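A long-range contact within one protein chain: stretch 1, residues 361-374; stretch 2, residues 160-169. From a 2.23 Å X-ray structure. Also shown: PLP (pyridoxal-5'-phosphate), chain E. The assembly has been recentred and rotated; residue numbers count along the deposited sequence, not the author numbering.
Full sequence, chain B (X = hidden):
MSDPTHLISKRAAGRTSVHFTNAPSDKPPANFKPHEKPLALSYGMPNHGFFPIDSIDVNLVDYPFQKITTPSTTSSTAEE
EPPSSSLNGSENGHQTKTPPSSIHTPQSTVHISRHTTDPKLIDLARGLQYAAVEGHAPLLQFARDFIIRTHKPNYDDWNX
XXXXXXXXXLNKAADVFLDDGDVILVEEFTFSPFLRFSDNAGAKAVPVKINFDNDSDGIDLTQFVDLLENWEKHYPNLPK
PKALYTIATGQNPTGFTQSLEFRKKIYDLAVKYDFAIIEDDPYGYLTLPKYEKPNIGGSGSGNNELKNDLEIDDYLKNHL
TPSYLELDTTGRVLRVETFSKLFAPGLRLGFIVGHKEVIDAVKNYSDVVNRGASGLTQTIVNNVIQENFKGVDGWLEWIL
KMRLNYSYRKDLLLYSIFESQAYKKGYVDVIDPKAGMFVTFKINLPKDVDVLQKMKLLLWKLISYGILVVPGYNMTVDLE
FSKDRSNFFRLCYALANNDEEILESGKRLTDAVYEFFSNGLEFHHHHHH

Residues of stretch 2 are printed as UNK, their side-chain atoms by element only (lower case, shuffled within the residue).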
ATOM      1  N   ALA B 361     -11.202 -10.369  -8.251  1.00 33.85           N
ATOM      2  CA  ALA B 361     -11.770 -10.120  -6.913  1.00 34.21           C
ATOM      3  C   ALA B 361     -10.707  -9.416  -6.063  1.00 32.19           C
ATOM      4  O   ALA B 361     -11.070  -8.440  -5.396  1.00 34.81           O
ATOM      5  CB  ALA B 361     -12.267 -11.400  -6.295  1.00 34.37           C
ATOM      6  N   VAL B 362      -9.442  -9.832  -6.133  1.00 32.48           N
ATOM      7  CA  VAL B 362      -8.327  -9.138  -5.414  1.00 35.47           C
ATOM      8  C   VAL B 362      -8.251  -7.678  -5.901  1.00 35.72           C
ATOM      9  O   VAL B 362      -8.069  -6.732  -5.056  1.00 36.39           O
ATOM     10  CB  VAL B 362      -6.971  -9.859  -5.534  1.00 34.01           C
ATOM     11  CG1 VAL B 362      -5.835  -9.026  -4.972  1.00 36.58           C
ATOM     12  CG2 VAL B 362      -6.976 -11.212  -4.844  1.00 34.99           C
ATOM     13  N   LYS B 363      -8.400  -7.462  -7.197  1.00 37.28           N
ATOM     14  CA  LYS B 363      -8.367  -6.103  -7.792  1.00 38.02           C
ATOM     15  C   LYS B 363      -9.412  -5.221  -7.100  1.00 37.37           C
ATOM     16  O   LYS B 363      -9.051  -4.086  -6.681  1.00 33.55           O
ATOM     17  CB  LYS B 363      -8.589  -6.121  -9.307  1.00 42.85           C
ATOM     18  CG  LYS B 363      -8.241  -4.807  -9.996  1.00 47.39           C
ATOM     19  CD  LYS B 363      -9.339  -4.218 -10.859  1.00 54.42           C
ATOM     20  CE  LYS B 363      -9.543  -2.722 -10.658  1.00 56.54           C
ATOM     21  NZ  LYS B 363     -10.971  -2.360 -10.438  1.00 59.62           N
ATOM     22  N   ASN B 364     -10.650  -5.707  -6.958  1.00 35.17           N
ATOM     23  CA  ASN B 364     -11.747  -4.889  -6.387  1.00 32.88           C
ATOM     24  C   ASN B 364     -11.428  -4.606  -4.917  1.00 37.73           C
ATOM     25  O   ASN B 364     -11.786  -3.489  -4.465  1.00 40.91           O
ATOM     26  CB  ASN B 364     -13.131  -5.499  -6.629  1.00 37.06           C
ATOM     27  CG  ASN B 364     -13.531  -5.582  -8.099  1.00 38.58           C
ATOM     28  OD1 ASN B 364     -13.124  -4.760  -8.917  1.00 34.61           O
ATOM     29  ND2 ASN B 364     -14.314  -6.595  -8.452  1.00 34.53           N
ATOM     30  N   TYR B 365     -10.793  -5.550  -4.185  1.00 37.73           N
ATOM     31  CA  TYR B 365     -10.360  -5.356  -2.766  1.00 33.00           C
ATOM     32  C   TYR B 365      -9.278  -4.270  -2.695  1.00 32.65           C
ATOM     33  O   TYR B 365      -9.339  -3.402  -1.812  1.00 33.81           O
ATOM     34  CB  TYR B 365      -9.770  -6.632  -2.159  1.00 35.62           C
ATOM     35  CG  TYR B 365      -9.400  -6.556  -0.692  1.00 31.52           C
ATOM     36  CD1 TYR B 365     -10.221  -5.924   0.225  1.00 31.35           C
ATOM     37  CD2 TYR B 365      -8.245  -7.145  -0.213  1.00 30.92           C
ATOM     38  CE1 TYR B 365      -9.928  -5.907   1.576  1.00 31.65           C
ATOM     39  CE2 TYR B 365      -7.926  -7.128   1.133  1.00 29.40           C
ATOM     40  CZ  TYR B 365      -8.783  -6.527   2.038  1.00 31.18           C
ATOM     41  OH  TYR B 365      -8.485  -6.491   3.367  1.00 30.11           O
ATOM     42  N   SER B 366      -8.288  -4.333  -3.587  1.00 32.12           N
ATOM     43  CA  SER B 366      -7.147  -3.390  -3.606  1.00 30.84           C
ATOM     44  C   SER B 366      -7.687  -1.971  -3.787  1.00 31.79           C
ATOM     45  O   SER B 366      -7.154  -1.027  -3.147  1.00 30.93           O
ATOM     46  CB  SER B 366      -6.193  -3.767  -4.675  1.00 29.85           C
ATOM     47  OG  SER B 366      -5.780  -5.100  -4.481  1.00 33.53           O
ATOM     48  N   ASP B 367      -8.718  -1.838  -4.623  1.00 30.85           N
ATOM     49  CA  ASP B 367      -9.369  -0.546  -4.922  1.00 32.79           C
ATOM     50  C   ASP B 367      -9.907   0.074  -3.621  1.00 33.12           C
ATOM     51  O   ASP B 367     -10.066   1.286  -3.579  1.00 33.86           O
ATOM     52  CB  ASP B 367     -10.474  -0.735  -5.956  1.00 37.59           C
ATOM     53  CG  ASP B 367     -10.029  -0.731  -7.415  1.00 41.43           C
ATOM     54  OD1 ASP B 367      -8.895  -0.254  -7.722  1.00 41.40           O
ATOM     55  OD2 ASP B 367     -10.841  -1.214  -8.241  1.00 48.80           O
ATOM     56  N   VAL B 368     -10.188  -0.723  -2.589  1.00 32.66           N
ATOM     57  CA  VAL B 368     -10.669  -0.194  -1.287  1.00 32.11           C
ATOM     58  C   VAL B 368      -9.490   0.152  -0.369  1.00 33.36           C
ATOM     59  O   VAL B 368      -9.402   1.335   0.066  1.00 36.31           O
ATOM     60  CB  VAL B 368     -11.637  -1.183  -0.627  1.00 33.14           C
ATOM     61  CG1 VAL B 368     -12.172  -0.625   0.681  1.00 30.81           C
ATOM     62  CG2 VAL B 368     -12.771  -1.560  -1.571  1.00 33.01           C
ATOM     63  N   VAL B 369      -8.609  -0.811  -0.086  1.00 30.58           N
ATOM     64  CA  VAL B 369      -7.699  -0.769   1.090  1.00 29.80           C
ATOM     65  C   VAL B 369      -6.230  -0.551   0.702  1.00 33.12           C
ATOM     66  O   VAL B 369      -5.455  -0.220   1.624  1.00 34.03           O
ATOM     67  CB  VAL B 369      -7.832  -2.041   1.949  1.00 31.78           C
ATOM     68  CG1 VAL B 369      -9.281  -2.365   2.296  1.00 30.87           C
ATOM     69  CG2 VAL B 369      -7.137  -3.240   1.321  1.00 30.98           C
ATOM     70  N   ASN B 370      -5.821  -0.774  -0.552  1.00 35.08           N
ATOM     71  CA  ASN B 370      -4.401  -0.596  -0.974  1.00 34.25           C
ATOM     72  C   ASN B 370      -4.360  -0.295  -2.476  1.00 34.12           C
ATOM     73  O   ASN B 370      -4.189  -1.250  -3.268  1.00 33.82           O
ATOM     74  CB  ASN B 370      -3.543  -1.808  -0.587  1.00 32.16           C
ATOM     75  CG  ASN B 370      -2.068  -1.577  -0.807  1.00 30.89           C
ATOM     76  OD1 ASN B 370      -1.696  -0.528  -1.320  1.00 31.40           O
ATOM     77  ND2 ASN B 370      -1.227  -2.552  -0.467  1.00 29.70           N
ATOM     78  N   ARG B 371      -4.481   0.984  -2.839  1.00 35.75           N
ATOM     79  CA  ARG B 371      -4.703   1.444  -4.247  1.00 41.21           C
ATOM     80  C   ARG B 371      -3.373   1.561  -5.013  1.00 35.59           C
ATOM     81  O   ARG B 371      -3.068   2.634  -5.546  1.00 34.39           O
ATOM     82  CB  ARG B 371      -5.514   2.743  -4.251  1.00 39.86           C
ATOM     83  CG  ARG B 371      -6.960   2.512  -3.849  1.00 45.10           C
ATOM     84  CD  ARG B 371      -7.667   3.800  -3.484  1.00 48.97           C
ATOM     85  NE  ARG B 371      -7.885   4.690  -4.635  1.00 51.97           N
ATOM     86  CZ  ARG B 371      -8.839   4.537  -5.546  1.00 45.93           C
ATOM     87  NH1 ARG B 371      -9.664   3.508  -5.474  1.00 48.33           N
ATOM     88  NH2 ARG B 371      -8.946   5.392  -6.542  1.00 45.30           N
ATOM     89  N   GLY B 372      -2.611   0.472  -5.065  1.00 35.87           N
ATOM     90  CA  GLY B 372      -1.437   0.358  -5.946  1.00 34.73           C
ATOM     91  C   GLY B 372      -0.131   0.346  -5.186  1.00 35.39           C
ATOM     92  O   GLY B 372       0.041   1.153  -4.218  1.00 34.22           O
ATOM     93  N   ALA B 373       0.761  -0.539  -5.620  1.00 33.06           N
ATOM     94  CA  ALA B 373       2.202  -0.462  -5.321  1.00 34.09           C
ATOM     95  C   ALA B 373       2.760   0.832  -5.907  1.00 30.95           C
ATOM     96  O   ALA B 373       2.320   1.225  -6.989  1.00 30.13           O
ATOM     97  CB  ALA B 373       2.921  -1.664  -5.870  1.00 34.81           C
ATOM     98  N   SER B 374       3.685   1.470  -5.193  1.00 30.48           N
ATOM     99  CA  SER B 374       4.406   2.686  -5.663  1.00 32.23           C
ATOM    100  C   SER B 374       4.878   2.515  -7.111  1.00 28.98           C
ATOM    101  O   SER B 374       5.685   1.636  -7.362  1.00 29.49           O
ATOM    102  CB  SER B 374       5.570   3.012  -4.784  1.00 31.34           C
ATOM    103  OG  SER B 374       6.087   4.276  -5.131  1.00 30.82           O
ATOM    104  N   UNK B 160      -1.273 -12.668 -12.933  1.00 36.52           N
ATOM    105  CA  UNK B 160      -0.475 -12.086 -11.834  1.00 37.33           C
ATOM    106  C   UNK B 160      -1.101 -10.733 -11.470  1.00 36.37           C
ATOM    107  O   UNK B 160      -1.862 -10.193 -12.272  1.00 36.77           O
ATOM    108  c   UNK B 160       1.296 -11.269 -13.494  1.00 38.27           C
ATOM    109  c   UNK B 160       1.609 -13.403 -12.329  1.00 43.29           C
ATOM    110  c   UNK B 160       1.022 -12.017 -12.211  1.00 39.32           C
ATOM    111  N   UNK B 161      -0.743 -10.218 -10.298  1.00 33.89           N
ATOM    112  CA  UNK B 161      -1.198  -8.931  -9.723  1.00 34.00           C
ATOM    113  C   UNK B 161      -0.081  -8.371  -8.832  1.00 33.61           C
ATOM    114  O   UNK B 161       0.328  -9.056  -7.881  1.00 34.88           O
ATOM    115  c   UNK B 161      -2.465  -9.170  -8.913  1.00 30.34           C
ATOM    116  c   UNK B 161      -3.523  -6.096  -6.997  1.00 32.93           C
ATOM    117  c   UNK B 161      -4.962  -6.340  -8.879  1.00 32.00           C
ATOM    118  c   UNK B 161      -3.190  -7.924  -8.516  1.00 31.50           C
ATOM    119  c   UNK B 161      -2.832  -7.235  -7.373  1.00 32.59           C
ATOM    120  c   UNK B 161      -4.260  -7.466  -9.266  1.00 31.98           C
ATOM    121  c   UNK B 161      -4.588  -5.658  -7.743  1.00 34.35           C
ATOM    122  N   UNK B 162       0.395  -7.168  -9.130  1.00 32.56           N
ATOM    123  CA  UNK B 162       1.479  -6.522  -8.345  1.00 34.14           C
ATOM    124  C   UNK B 162       0.910  -6.169  -6.963  1.00 33.74           C
ATOM    125  O   UNK B 162      -0.168  -5.536  -6.902  1.00 34.91           O
ATOM    126  c   UNK B 162       2.572  -5.654 -10.468  1.00 34.21           C
ATOM    127  c   UNK B 162       3.096  -4.610  -8.221  1.00 37.15           C
ATOM    128  c   UNK B 162       2.043  -5.298  -9.081  1.00 33.65           C
ATOM    129  c   UNK B 162       3.467  -6.891 -10.496  1.00 33.02           C
ATOM    130  N   UNK B 163       1.631  -6.566  -5.907  1.00 31.48           N
ATOM    131  CA  UNK B 163       1.310  -6.274  -4.488  1.00 29.82           C
ATOM    132  C   UNK B 163       2.386  -5.394  -3.866  1.00 30.04           C
ATOM    133  O   UNK B 163       3.389  -5.085  -4.539  1.00 30.76           O
ATOM    134  o   UNK B 163       2.530  -8.101  -3.648  1.00 30.38           O
ATOM    135  c   UNK B 163       0.222  -8.547  -4.289  1.00 32.11           C
ATOM    136  c   UNK B 163       1.204  -7.563  -3.681  1.00 29.29           C
ATOM    137  N   UNK B 164       2.206  -5.049  -2.598  1.00 30.61           N
ATOM    138  CA  UNK B 164       3.210  -4.270  -1.837  1.00 32.08           C
ATOM    139  C   UNK B 164       4.050  -5.211  -0.961  1.00 31.46           C
ATOM    140  O   UNK B 164       4.670  -4.720  -0.031  1.00 31.22           O
ATOM    141  o   UNK B 164       1.474  -3.540  -0.240  1.00 31.84           O
ATOM    142  c   UNK B 164       1.958  -2.129  -2.119  1.00 32.48           C
ATOM    143  c   UNK B 164       2.526  -3.108  -1.112  1.00 32.44           C
ATOM    144  N   UNK B 165       4.086  -6.506  -1.278  1.00 32.91           N
ATOM    145  CA  UNK B 165       4.924  -7.501  -0.582  1.00 31.90           C
ATOM    146  C   UNK B 165       4.163  -8.758  -0.231  1.00 29.90           C
ATOM    147  O   UNK B 165       3.000  -8.895  -0.619  1.00 36.19           O
ATOM    148  N   UNK B 166       4.786  -9.650   0.518  1.00 29.96           N
ATOM    149  CA  UNK B 166       4.200 -10.950   0.880  1.00 31.39           C
ATOM    150  C   UNK B 166       2.973 -10.760   1.784  1.00 32.71           C
ATOM    151  O   UNK B 166       1.925 -11.376   1.501  1.00 33.91           O
ATOM    152  c   UNK B 166       5.247 -11.811   1.523  1.00 33.36           C
ATOM    153  N   UNK B 167       3.098  -9.946   2.826  1.00 32.57           N
ATOM    154  CA  UNK B 167       2.034  -9.660   3.816  1.00 33.18           C
ATOM    155  C   UNK B 167       0.818  -9.026   3.121  1.00 36.88           C
ATOM    156  O   UNK B 167      -0.331  -9.409   3.424  1.00 35.69           O
ATOM    157  o   UNK B 167       3.663  -9.478   5.578  1.00 38.28           O
ATOM    158  c   UNK B 167       2.587  -8.806   4.929  1.00 36.46           C
ATOM    159  N   UNK B 168       1.053  -8.128   2.169  1.00 35.04           N
ATOM    160  CA  UNK B 168      -0.009  -7.605   1.286  1.00 33.71           C
ATOM    161  C   UNK B 168      -0.685  -8.739   0.469  1.00 34.93           C
ATOM    162  O   UNK B 168      -1.962  -8.766   0.396  1.00 32.28           O
ATOM    163  o   UNK B 168      -1.540  -5.463   0.368  1.00 30.03           O
ATOM    164  o   UNK B 168      -0.540  -5.692  -1.602  1.00 33.03           O
ATOM    165  c   UNK B 168      -0.590  -5.831  -0.352  1.00 32.22           C
ATOM    166  c   UNK B 168       0.551  -6.537   0.345  1.00 32.40           C
ATOM    167  N   UNK B 169       0.105  -9.607  -0.177  1.00 32.93           N
ATOM    168  CA  UNK B 169      -0.404 -10.799  -0.895  1.00 33.28           C
ATOM    169  C   UNK B 169      -1.240 -11.715  -0.000  1.00 32.76           C
ATOM    170  O   UNK B 169      -2.318 -12.144  -0.424  1.00 30.18           O
TER
HETATM  171  N1  PLP E 601       5.852 -14.733   4.868  1.00 39.90           N
HETATM  172  C2  PLP E 601       6.967 -15.296   5.314  1.00 44.47           C
HETATM  173  C2A PLP E 601       6.946 -16.773   5.516  1.00 44.21           C
HETATM  174  C3  PLP E 601       8.133 -14.517   5.551  1.00 47.94           C
HETATM  175  O3  PLP E 601       9.267 -15.131   6.005  1.00 45.93           O
HETATM  176  C4  PLP E 601       8.095 -13.116   5.324  1.00 50.37           C
HETATM  177  C4A PLP E 601       9.336 -12.320   5.476  1.00 56.35           C
HETATM  178  C5  PLP E 601       6.893 -12.560   4.835  1.00 46.85           C
HETATM  179  C6  PLP E 601       5.822 -13.400   4.648  1.00 45.98           C
HETATM  180  C5A PLP E 601       6.687 -11.080   4.643  1.00 42.50           C
HETATM  181  O4P PLP E 601       7.320 -10.509   3.468  1.00 42.56           O
HETATM  182  P   PLP E 601       7.070  -8.950   3.099  1.00 38.00           P
HETATM  183  O1P PLP E 601       5.628  -8.629   3.472  1.00 37.33           O
HETATM  184  O2P PLP E 601       7.402  -8.946   1.608  1.00 34.05           O
HETATM  185  O3P PLP E 601       8.040  -8.157   3.913  1.00 39.78           O

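Position 160 lies in a strand that begins earlier in the chain. Its side chain has three carbons, one of which carries the other two. It is buried but out of reach of stretch 1. The forked shape is that of valine, Val160.

Position 161 has one carbon followed by a ring of six carbons, with no oxygen on the ring. CA-to-CB points toward the helix of stretch 1. The ring lies against Lys363 and Ser366. The residue is phenylalanine. CE2 of Phe161 is 3.7 Å from CB of Lys363, and CZ of Phe161 is 3.5 Å from OG of Ser366. CG1 of Val362 sits over one face of the Phe161 ring, 4.2 Å from CD1 of Phe161.

Position 162 has four carbons, forked at the first, with one arm two carbons long. Its CA-to-CB bond points sideways, and the longer arm leads away. The short arm lies against Ala373. This is isoleucine. CG2 of Ile162 is 3.8 Å from CB of Ala373.

Position 163 has one carbon carrying one oxygen and one carbon. CA-to-CB points away from stretch 1, and only the backbone O is near Ala373. Threonine fits this pattern. O of Thr163 lies 3.7 Å from CB of Ala373.

Position 164 has the same pattern, one carbon carrying an oxygen and a carbon, but CA-to-CB points toward stretch 1. The oxygen is 2.9 Å from ND2 of Asn370, and the side-chain terminal carbon is 3.6 Å from CA of Ala373. This too is threonine. Thr164 OG1 accepts a hydrogen bond from Asn370 ND2, while its CG2 packs on Ala373.

Position 165 has no side-chain atoms and touches nothing on stretch 1. It is glycine. Its phi/psi of 133/-173 would jam a CB against the carbonyl O of the residue before. A CB would also clash with O2P of PLP. Gly165 is the N-cap of the helix that follows.

Position 166 has a single side-chain carbon and does not touch stretch 1. It is alanine. N of Ala166 donates a hydrogen bond to O2P of PLP, at 2.9 Å.

Position 167 has one carbon and then one oxygen, and touches nothing on stretch 1. This is serine. Ser167 also faces the cofactor: N and OG both donate to O1P of PLP, at 2.9 and 3.0 Å.

Position 168 has two carbons, the second carrying two oxygens. One oxygen reaches ND2 of Asn370. The carboxylate identifies aspartate. Asp168 OD1 accepts a hydrogen bond from Asn370 ND2, at 3.0 Å, and Asp168 OD2 accepts one from the backbone N of Thr164, at 3.0 Å.

Position 169 has no side-chain atoms and touches nothing on stretch 1. It is glycine. A CB on Gly169 would be crowded by O of Ala166, at 3.2 Å.

The contact has an apolar part and a polar part. Phe161 packs against Val362, Lys363 and Ser366 on one helix. Beyond its end, Asn370 ND2 bonds to both Thr164 and Asp168, tying the loop to the start of the second helix. Ala373 fills the space beside Ile162 and Thr164.

Stretch 2 (160-169) VFITTGASDG
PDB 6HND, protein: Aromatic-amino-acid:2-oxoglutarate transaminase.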